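Long-range contacts in metallo-beta-lactamase FIM-1 (Pseudomonas aeruginosa, PDB 6V3Q), which probably hydrolyses beta-lactam antibiotics to substituted beta-amino acids as a zinc-dependent class B beta-lactamase: residues V137-H145 with H184-R195; A82-A91 with N107-A118. One frame throughout, in Å; residues are numbered along the deposited sequence. Where two conformers were deposited one is given.

Contact 1: residues V137-H145 with H184-R195. With ZN (zinc ion), chain C.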
loop_
_atom_site.group_PDB
_atom_site.type_symbol
_atom_site.label_atom_id
_atom_site.label_comp_id
_atom_site.label_asym_id
_atom_site.label_seq_id
_atom_site.Cartn_x
_atom_site.Cartn_y
_atom_site.Cartn_z
ATOM N N VAL A 137 -25.029 -8.263 -16.977
ATOM C CA VAL A 137 -25.577 -9.481 -16.395
ATOM C C VAL A 137 -24.997 -9.606 -14.995
ATOM O O VAL A 137 -23.779 -9.744 -14.826
ATOM C CB VAL A 137 -25.269 -10.724 -17.243
ATOM C CG1 VAL A 137 -25.700 -11.985 -16.499
ATOM C CG2 VAL A 137 -25.982 -10.643 -18.583
ATOM N N ILE A 138 -25.860 -9.516 -13.991
ATOM C CA ILE A 138 -25.454 -9.687 -12.603
ATOM C C ILE A 138 -25.660 -11.151 -12.243
ATOM O O ILE A 138 -26.775 -11.673 -12.352
ATOM C CB ILE A 138 -26.247 -8.761 -11.670
ATOM C CG1 ILE A 138 -26.029 -7.296 -12.068
ATOM C CG2 ILE A 138 -25.830 -8.989 -10.226
ATOM C CD1 ILE A 138 -27.022 -6.339 -11.460
ATOM N N PHE A 139 -24.588 -11.809 -11.819
ATOM C CA PHE A 139 -24.565 -13.249 -11.620
ATOM C C PHE A 139 -24.154 -13.569 -10.191
ATOM O O PHE A 139 -23.248 -12.936 -9.638
ATOM C CB PHE A 139 -23.601 -13.905 -12.616
ATOM C CG PHE A 139 -23.514 -15.399 -12.494
ATOM C CD1 PHE A 139 -24.574 -16.202 -12.876
ATOM C CD2 PHE A 139 -22.363 -16.003 -12.017
ATOM C CE1 PHE A 139 -24.494 -17.584 -12.768
ATOM C CE2 PHE A 139 -22.276 -17.380 -11.906
ATOM C CZ PHE A 139 -23.341 -18.169 -12.285
ATOM N N ASP A 140 -24.832 -14.551 -9.594
ATOM C CA ASP A 140 -24.559 -14.981 -8.226
ATOM C C ASP A 140 -23.897 -16.351 -8.251
ATOM O O ASP A 140 -24.577 -17.364 -8.481
ATOM C CB ASP A 140 -25.855 -15.025 -7.410
ATOM C CG ASP A 140 -25.631 -15.486 -5.977
ATOM O OD1 ASP A 140 -24.477 -15.446 -5.497
ATOM O OD2 ASP A 140 -26.613 -15.897 -5.323
ATOM N N PRO A 141 -22.587 -16.445 -8.026
ATOM C CA PRO A 141 -21.889 -17.731 -8.127
ATOM C C PRO A 141 -21.794 -18.519 -6.831
ATOM O O PRO A 141 -21.247 -19.628 -6.850
ATOM C CB PRO A 141 -20.495 -17.296 -8.590
ATOM C CG PRO A 141 -20.290 -15.989 -7.898
ATOM C CD PRO A 141 -21.652 -15.332 -7.782
ATOM N N GLY A 142 -22.291 -17.985 -5.720
ATOM C CA GLY A 142 -22.183 -18.655 -4.450
ATOM C C GLY A 142 -21.046 -18.103 -3.617
ATOM O O GLY A 142 -20.282 -17.241 -4.060
ATOM N N PRO A 143 -20.910 -18.598 -2.388
ATOM C CA PRO A 143 -19.890 -18.057 -1.482
ATOM C C PRO A 143 -18.481 -18.268 -2.019
ATOM O O PRO A 143 -18.187 -19.260 -2.689
ATOM C CB PRO A 143 -20.117 -18.841 -0.184
ATOM C CG PRO A 143 -21.523 -19.359 -0.284
ATOM C CD PRO A 143 -21.742 -19.623 -1.741
ATOM N N GLY A 144 -17.610 -17.309 -1.719
ATOM C CA GLY A 144 -16.213 -17.370 -2.107
ATOM C C GLY A 144 -15.361 -16.472 -1.237
ATOM O O GLY A 144 -15.024 -16.840 -0.108
ATOM N N HIS A 145 -15.008 -15.289 -1.751
ATOM C CA HIS A 145 -14.290 -14.314 -0.934
ATOM C C HIS A 145 -15.120 -13.909 0.277
ATOM O O HIS A 145 -14.589 -13.769 1.388
ATOM C CB HIS A 145 -13.920 -13.093 -1.775
ATOM C CG HIS A 145 -13.549 -11.890 -0.965
ATOM N ND1 HIS A 145 -12.326 -11.758 -0.343
ATOM C CD2 HIS A 145 -14.245 -10.768 -0.669
ATOM C CE1 HIS A 145 -12.283 -10.603 0.298
ATOM N NE2 HIS A 145 -13.434 -9.983 0.115
ATOM N N HIS A 184 -15.906 -23.583 -0.873
ATOM C CA HIS A 184 -16.720 -23.308 -2.051
ATOM C C HIS A 184 -16.090 -22.303 -3.009
ATOM O O HIS A 184 -16.609 -22.124 -4.117
ATOM C CB HIS A 184 -18.108 -22.806 -1.621
ATOM C CG HIS A 184 -19.110 -22.752 -2.733
ATOM N ND1 HIS A 184 -19.480 -21.574 -3.346
ATOM C CD2 HIS A 184 -19.816 -23.731 -3.345
ATOM C CE1 HIS A 184 -20.372 -21.830 -4.286
ATOM N NE2 HIS A 184 -20.593 -23.131 -4.307
ATOM N N TRP A 185 -14.984 -21.660 -2.623
ATOM C CA TRP A 185 -14.437 -20.573 -3.433
ATOM C C TRP A 185 -14.110 -21.038 -4.848
ATOM O O TRP A 185 -14.420 -20.339 -5.820
ATOM C CB TRP A 185 -13.199 -19.981 -2.752
ATOM C CG TRP A 185 -12.773 -18.632 -3.287
ATOM C CD1 TRP A 185 -12.975 -18.143 -4.544
ATOM C CD2 TRP A 185 -12.079 -17.603 -2.567
ATOM N NE1 TRP A 185 -12.447 -16.883 -4.656
ATOM C CE2 TRP A 185 -11.893 -16.525 -3.457
ATOM C CE3 TRP A 185 -11.594 -17.489 -1.261
ATOM C CZ2 TRP A 185 -11.243 -15.352 -3.084
ATOM C CZ3 TRP A 185 -10.950 -16.320 -0.890
ATOM C CH2 TRP A 185 -10.781 -15.268 -1.797
ATOM N N LYS A 186 -13.502 -22.220 -4.990
ATOM C CA LYS A 186 -13.165 -22.702 -6.328
ATOM C C LYS A 186 -14.420 -22.947 -7.158
ATOM O O LYS A 186 -14.460 -22.612 -8.348
ATOM C CB LYS A 186 -12.323 -23.975 -6.247
ATOM C CG LYS A 186 -11.752 -24.403 -7.597
ATOM C CD LYS A 186 -11.960 -25.886 -7.879
ATOM C CE LYS A 186 -11.018 -26.751 -7.061
ATOM N NZ LYS A 186 -11.078 -28.176 -7.489
ATOM N N THR A 187 -15.458 -23.523 -6.543
ATOM C CA THR A 187 -16.706 -23.771 -7.258
ATOM C C THR A 187 -17.304 -22.475 -7.791
ATOM O O THR A 187 -17.820 -22.435 -8.915
ATOM C CB THR A 187 -17.697 -24.487 -6.338
ATOM O OG1 THR A 187 -17.154 -25.754 -5.950
ATOM C CG2 THR A 187 -19.028 -24.706 -7.041
ATOM N N ALA A 188 -17.223 -21.396 -7.007
ATOM C CA ALA A 188 -17.777 -20.121 -7.446
ATOM C C ALA A 188 -16.978 -19.542 -8.607
ATOM O O ALA A 188 -17.557 -19.008 -9.559
ATOM C CB ALA A 188 -17.823 -19.136 -6.278
ATOM N N VAL A 189 -15.648 -19.639 -8.546
ATOM C CA VAL A 189 -14.812 -19.133 -9.632
ATOM C C VAL A 189 -15.121 -19.877 -10.927
ATOM O O VAL A 189 -15.313 -19.267 -11.984
ATOM C CB VAL A 189 -13.324 -19.245 -9.259
ATOM C CG1 VAL A 189 -12.450 -18.829 -10.435
ATOM C CG2 VAL A 189 -13.024 -18.396 -8.041
ATOM N N LEU A 190 -15.193 -21.209 -10.853
ATOM C CA LEU A 190 -15.483 -22.007 -12.041
ATOM C C LEU A 190 -16.894 -21.757 -12.560
ATOM O O LEU A 190 -17.141 -21.884 -13.766
ATOM C CB LEU A 190 -15.286 -23.493 -11.738
ATOM C CG LEU A 190 -13.860 -23.920 -11.387
ATOM C CD1 LEU A 190 -13.762 -25.433 -11.256
ATOM C CD2 LEU A 190 -12.871 -23.394 -12.426
ATOM N N ALA A 191 -17.830 -21.414 -11.673
ATOM C CA ALA A 191 -19.182 -21.096 -12.118
ATOM C C ALA A 191 -19.205 -19.804 -12.924
ATOM O O ALA A 191 -19.975 -19.679 -13.884
ATOM C CB ALA A 191 -20.124 -20.999 -10.917
ATOM N N VAL A 192 -18.373 -18.830 -12.546
ATOM C CA VAL A 192 -18.283 -17.592 -13.310
ATOM C C VAL A 192 -17.659 -17.859 -14.672
ATOM O O VAL A 192 -18.145 -17.378 -15.702
ATOM C CB VAL A 192 -17.488 -16.533 -12.525
ATOM C CG1 VAL A 192 -17.306 -15.268 -13.356
ATOM C CG2 VAL A 192 -18.172 -16.223 -11.200
ATOM N N ALA A 193 -16.568 -18.631 -14.695
ATOM C CA ALA A 193 -15.895 -18.938 -15.953
ATOM C C ALA A 193 -16.813 -19.681 -16.913
ATOM O O ALA A 193 -16.706 -19.513 -18.132
ATOM C CB ALA A 193 -14.634 -19.759 -15.687
ATOM N N GLN A 194 -17.721 -20.499 -16.382
ATOM C CA GLN A 194 -18.629 -21.250 -17.236
ATOM C C GLN A 194 -19.822 -20.410 -17.674
ATOM O O GLN A 194 -20.343 -20.607 -18.778
ATOM C CB GLN A 194 -19.101 -22.513 -16.514
ATOM C CG GLN A 194 -19.802 -23.512 -17.416
ATOM C CD GLN A 194 -20.104 -24.817 -16.708
ATOM O OE1 GLN A 194 -19.467 -25.156 -15.711
ATOM N NE2 GLN A 194 -21.083 -25.556 -17.217
ATOM N N ARG A 195 -20.267 -19.474 -16.831
ATOM C CA ARG A 195 -21.373 -18.602 -17.217
ATOM C C ARG A 195 -20.954 -17.625 -18.310
ATOM O O ARG A 195 -21.717 -17.374 -19.252
ATOM C CB ARG A 195 -21.899 -17.851 -15.993
ATOM C CG ARG A 195 -22.993 -16.841 -16.300
ATOM C CD ARG A 195 -24.183 -17.489 -16.996
ATOM N NE ARG A 195 -25.271 -16.539 -17.203
ATOM C CZ ARG A 195 -25.320 -15.669 -18.206
ATOM N NH1 ARG A 195 -24.336 -15.619 -19.100
ATOM N NH2 ARG A 195 -26.351 -14.844 -18.317
HETATM ZN ZN ZN C . -13.962 -7.810 0.446
#

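Contact 2: residues A82-A91 with N107-A118. With ZN (zinc ion), chain C.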
loop_
_atom_site.group_PDB
_atom_site.type_symbol
_atom_site.label_atom_id
_atom_site.label_comp_id
_atom_site.label_asym_id
_atom_site.label_seq_id
_atom_site.Cartn_x
_atom_site.Cartn_y
_atom_site.Cartn_z
ATOM N N ALA A 82 -20.403 -6.729 0.587
ATOM C CA ALA A 82 -20.551 -5.745 1.658
ATOM C C ALA A 82 -19.244 -5.591 2.436
ATOM O O ALA A 82 -19.126 -5.941 3.611
ATOM C CB ALA A 82 -21.706 -6.136 2.574
ATOM N N HIS A 83 -18.249 -5.053 1.740
ATOM C CA HIS A 83 -17.026 -4.541 2.340
ATOM C C HIS A 83 -16.864 -3.086 1.924
ATOM O O HIS A 83 -17.523 -2.608 0.997
ATOM C CB HIS A 83 -15.805 -5.375 1.932
ATOM C CG HIS A 83 -15.625 -6.614 2.751
ATOM N ND1 HIS A 83 -14.696 -7.584 2.444
ATOM C CD2 HIS A 83 -16.252 -7.038 3.875
ATOM C CE1 HIS A 83 -14.760 -8.554 3.339
ATOM N NE2 HIS A 83 -15.696 -8.247 4.219
ATOM N N ASP A 84 -15.982 -2.365 2.622
ATOM C CA ASP A 84 -15.913 -0.919 2.434
ATOM C C ASP A 84 -15.242 -0.497 1.131
ATOM O O ASP A 84 -15.362 0.672 0.750
ATOM C CB ASP A 84 -15.201 -0.246 3.613
ATOM C CG ASP A 84 -13.957 -0.985 4.052
ATOM O OD1 ASP A 84 -13.049 -1.185 3.218
ATOM O OD2 ASP A 84 -13.883 -1.355 5.244
ATOM N N ASP A 85 -14.548 -1.393 0.431
ATOM C CA ASP A 85 -14.047 -1.018 -0.885
ATOM C C ASP A 85 -15.110 -1.149 -1.967
ATOM O O ASP A 85 -14.899 -0.661 -3.084
ATOM C CB ASP A 85 -12.818 -1.851 -1.258
ATOM C CG ASP A 85 -13.053 -3.339 -1.127
ATOM O OD1 ASP A 85 -13.857 -3.748 -0.263
ATOM O OD2 ASP A 85 -12.424 -4.102 -1.889
ATOM N N LYS A 86 -16.242 -1.780 -1.658
ATOM C CA LYS A 86 -17.347 -1.915 -2.598
ATOM C C LYS A 86 -18.573 -1.109 -2.212
ATOM O O LYS A 86 -19.258 -0.593 -3.097
ATOM C CB LYS A 86 -17.754 -3.387 -2.737
ATOM C CG LYS A 86 -16.618 -4.291 -3.141
ATOM C CD LYS A 86 -15.793 -3.648 -4.235
ATOM C CE LYS A 86 -14.669 -4.552 -4.660
ATOM N NZ LYS A 86 -13.808 -3.938 -5.709
ATOM N N MET A 87 -18.870 -0.989 -0.918
ATOM C CA MET A 87 -20.041 -0.254 -0.452
ATOM C C MET A 87 -19.666 0.901 0.470
ATOM O O MET A 87 -20.513 1.381 1.228
ATOM C CB MET A 87 -21.019 -1.196 0.252
ATOM C CG MET A 87 -21.528 -2.326 -0.624
ATOM S SD MET A 87 -22.832 -3.291 0.164
ATOM C CE MET A 87 -24.140 -2.074 0.272
ATOM N N GLY A 88 -18.413 1.356 0.422
ATOM C CA GLY A 88 -17.975 2.404 1.328
ATOM C C GLY A 88 -18.660 3.736 1.105
ATOM O O GLY A 88 -18.785 4.534 2.039
ATOM N N GLY A 89 -19.113 3.997 -0.120
ATOM C CA GLY A 89 -19.723 5.273 -0.437
ATOM C C GLY A 89 -21.166 5.165 -0.881
ATOM O O GLY A 89 -21.628 5.956 -1.710
ATOM N N VAL A 90 -21.889 4.187 -0.330
ATOM C CA VAL A 90 -23.287 3.984 -0.707
ATOM C C VAL A 90 -24.132 5.184 -0.301
ATOM O O VAL A 90 -25.024 5.614 -1.044
ATOM C CB VAL A 90 -23.820 2.678 -0.085
ATOM C CG1 VAL A 90 -25.336 2.614 -0.182
ATOM C CG2 VAL A 90 -23.202 1.483 -0.773
ATOM N N ALA A 91 -23.857 5.752 0.876
ATOM C CA ALA A 91 -24.646 6.879 1.363
ATOM C C ALA A 91 -24.567 8.069 0.414
ATOM O O ALA A 91 -25.565 8.763 0.192
ATOM C CB ALA A 91 -24.182 7.278 2.764
ATOM N N ASN A 107 -27.057 -6.662 1.735
ATOM C CA ASN A 107 -27.802 -5.612 2.417
ATOM C C ASN A 107 -28.046 -5.950 3.881
ATOM O O ASN A 107 -28.169 -5.042 4.712
ATOM C CB ASN A 107 -29.130 -5.361 1.704
ATOM C CG ASN A 107 -28.960 -4.554 0.438
ATOM O OD1 ASN A 107 -27.987 -3.817 0.293
ATOM N ND2 ASN A 107 -29.906 -4.685 -0.487
ATOM N N ARG A 108 -28.114 -7.239 4.217
ATOM C CA ARG A 108 -28.369 -7.632 5.598
ATOM C C ARG A 108 -27.140 -7.442 6.480
ATOM O O ARG A 108 -27.265 -7.056 7.648
ATOM C CB ARG A 108 -28.839 -9.085 5.649
ATOM C CG ARG A 108 -30.222 -9.320 5.060
ATOM C CD ARG A 108 -30.673 -10.737 5.345
ATOM N NE ARG A 108 -29.696 -11.709 4.865
ATOM C CZ ARG A 108 -29.598 -12.956 5.312
ATOM N NH1 ARG A 108 -30.415 -13.395 6.261
ATOM N NH2 ARG A 108 -28.675 -13.767 4.814
ATOM N N MET A 109 -25.948 -7.703 5.948
ATOM C CA MET A 109 -24.719 -7.644 6.728
ATOM C C MET A 109 -23.960 -6.333 6.559
ATOM O O MET A 109 -22.855 -6.201 7.094
ATOM C CB MET A 109 -23.804 -8.818 6.362
ATOM C CG MET A 109 -23.202 -8.733 4.971
ATOM S SD MET A 109 -22.041 -10.080 4.640
ATOM C CE MET A 109 -23.127 -11.496 4.721
ATOM N N ALA A 110 -24.520 -5.367 5.837
ATOM C CA ALA A 110 -23.884 -4.063 5.681
ATOM C C ALA A 110 -23.927 -3.254 6.979
ATOM O O ALA A 110 -22.922 -2.619 7.328
ATOM C CB ALA A 110 -24.530 -3.279 4.532
ATOM N N PRO A 111 -25.052 -3.225 7.718
ATOM C CA PRO A 111 -25.045 -2.513 9.012
ATOM C C PRO A 111 -23.986 -2.993 9.994
ATOM O O PRO A 111 -23.371 -2.167 10.681
ATOM C CB PRO A 111 -26.460 -2.765 9.547
ATOM C CG PRO A 111 -27.284 -2.891 8.335
ATOM C CD PRO A 111 -26.427 -3.610 7.336
ATOM N N GLN A 112 -23.762 -4.309 10.080
ATOM C CA GLN A 112 -22.759 -4.836 11.001
ATOM C C GLN A 112 -21.354 -4.401 10.603
ATOM O O GLN A 112 -20.511 -4.132 11.467
ATOM C CB GLN A 112 -22.849 -6.362 11.057
ATOM C CG GLN A 112 -23.974 -6.893 11.931
ATOM C CD GLN A 112 -23.464 -7.515 13.214
ATOM O OE1 GLN A 112 -22.441 -8.200 13.221
ATOM N NE2 GLN A 112 -24.173 -7.275 14.312
ATOM N N ASN A 113 -21.085 -4.319 9.301
ATOM C CA ASN A 113 -19.779 -3.921 8.796
ATOM C C ASN A 113 -19.614 -2.409 8.719
ATOM O O ASN A 113 -18.676 -1.936 8.068
ATOM C CB ASN A 113 -19.535 -4.542 7.418
ATOM C CG ASN A 113 -19.441 -6.053 7.472
ATOM O OD1 ASN A 113 -19.041 -6.625 8.487
ATOM N ND2 ASN A 113 -19.808 -6.710 6.379
ATOM N N GLY A 114 -20.494 -1.648 9.363
ATOM C CA GLY A 114 -20.376 -0.197 9.352
ATOM C C GLY A 114 -20.604 0.415 7.989
ATOM O O GLY A 114 -19.957 1.411 7.643
ATOM N N LEU A 115 -21.515 -0.155 7.205
ATOM C CA LEU A 115 -21.769 0.287 5.843
ATOM C C LEU A 115 -23.242 0.625 5.667
ATOM O O LEU A 115 -24.110 0.077 6.353
ATOM C CB LEU A 115 -21.356 -0.790 4.832
ATOM C CG LEU A 115 -19.886 -1.214 4.847
ATOM C CD1 LEU A 115 -19.682 -2.471 4.016
ATOM C CD2 LEU A 115 -18.995 -0.090 4.349
ATOM N N THR A 116 -23.510 1.541 4.749
ATOM C CA THR A 116 -24.885 1.864 4.391
ATOM C C THR A 116 -25.410 0.817 3.415
ATOM O O THR A 116 -24.752 0.534 2.409
ATOM C CB THR A 116 -24.974 3.251 3.761
ATOM O OG1 THR A 116 -24.511 4.235 4.694
ATOM C CG2 THR A 116 -26.412 3.568 3.367
ATOM N N PRO A 117 -26.568 0.218 3.679
ATOM C CA PRO A 117 -27.093 -0.799 2.765
ATOM C C PRO A 117 -27.596 -0.181 1.470
ATOM O O PRO A 117 -27.870 1.017 1.379
ATOM C CB PRO A 117 -28.243 -1.427 3.559
ATOM C CG PRO A 117 -28.693 -0.330 4.471
ATOM C CD PRO A 117 -27.444 0.421 4.846
ATOM N N ALA A 118 -27.707 -1.029 0.451
ATOM C CA ALA A 118 -28.356 -0.613 -0.778
ATOM C C ALA A 118 -29.866 -0.551 -0.574
ATOM O O ALA A 118 -30.419 -1.128 0.366
ATOM C CB ALA A 118 -28.011 -1.563 -1.925
HETATM ZN ZN ZN C . -13.962 -7.810 0.446
HETATM O O HOH W 1 -21.155 2.785 3.260
#

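Contact 1: residues V137-H145 with H184-R195
Trp185 lays one face of its indole over the backbone of Gly144 and His145. His145 CA stands 3.8 Å from the centroid of the six-membered ring of Trp185, almost on the ring normal, a CH-pi contact, and Gly144 CA makes a second one over the five-membered ring. The peptide between them therefore lies flat on the indole, whose NE1 is hydrogen-bonded to Leu165 O. His145 and Trp185 point the same way side by side; Trp185 CH2 meets the His145 ring at its edge, the two ring planes standing oblique to each other, while NE2 at the far end of the imidazole binds the zinc ion at 2.3 Å.

At the start of the helix, His184 ND1 donates to Pro143 O at 2.7 Å. The bond is nearly straight (168°), falls on a lone pair of the carbonyl and leaves in the imidazole plane, which fixes the rotation of the ring. With CG trans to the main-chain nitrogen, the imidazole of His184 swings toward the loop. Gly142 CA passes 3.7 Å from His184 CE1; the positive phi and extended psi of Gly142 would jam a side chain against the preceding carbonyl oxygen, which calls for glycine.

Farther along, Pro141 sets CB against Val192 CG2 at 3.7 Å, the two side chains lying side by side, and Ala188 CB packs against the Pro141 carbonyl. Arg195 CG sits over one face of the Phe139 ring, 3.9 Å from its centroid, a CH-pi contact of the aliphatic chain. A bend at chi2 (57°) then turns the Arg195 chain so that NH2 reaches Val137 CG1 at 3.5 Å.

Strand 137-139 runs nearly antiparallel to helix 185-195, at 155°, in the alpha-beta/beta-alpha metallo-beta-lactamase fold. Its following loop delivers His145 to the zinc site, alongside His81 and His83.

Contact 2: residues A82-A91 with N107-A118
Leu115 splays its two methyls over the 82-91 backbone: CD1 lies 3.5 Å from the carbonyl carbon of Ala82, and CD2 rests 3.7 Å from Asp84 CA. With CG anti to the carbonyl carbon (chi1 -60°), the fork straddles the backbone around His83, whose ND1 binds the zinc ion at 2.1 Å and whose NE2 is held by Asp179.

Met87 comes in beside Leu115, its CB near CD1. A bend at chi3 (66°) turns CE toward the backbone of the other segment, 3.4 Å from Thr116 O. The same carbonyl meets Val90, whose CG1 also packs on Thr116 CG2 at 3.8 Å. Polar links are fewer: Asn113 ND2 makes a weak, bent bond to Ala82 O (3.0 Å, 129°), while a water donates to Met87 O at 2.6 Å and accepts from Thr116 N, bridging the two backbones. Ala82 CB touches Met109 CG at 3.8 Å.

Within 107-118, Asn107 OD1 takes Ala118 N from above its carbonyl plane and ND2 reaches Asp121, tying the end of helix 104-108 to the chain that leads into strand 120-121. Ala118 packs on strand 99-102, and Pro117 O accepts from Arg94 of helix 90-95. The 107-118 connection thus passes from helix 104-108 to edge strand 120-121 against the zinc-binding loop and the start of helix 90-95.

Overall arrangement
Both contacts are partly buried and meet at the zinc ion, where His145 NE2 of contact 1 and His83 ND1 of contact 2 are 3.6 Å apart; their centres lie about 21 Å from each other. None of the touching residues of contact 1 is exposed, whereas contact 2 includes exposed Asp84 and Asn113 and so lies somewhat nearer the surface. They share no segment. Contact 1 joins a strand and loop of the five-stranded sheet to helix 185-195, through CH-pi contacts on aromatic faces, small aliphatic packing and one straight hydrogen bond. Contact 2 belongs to the seven-stranded half, where loops and short helical turns pack by aliphatic and thioether groups, supplemented by a water bridge and a weak amide bond.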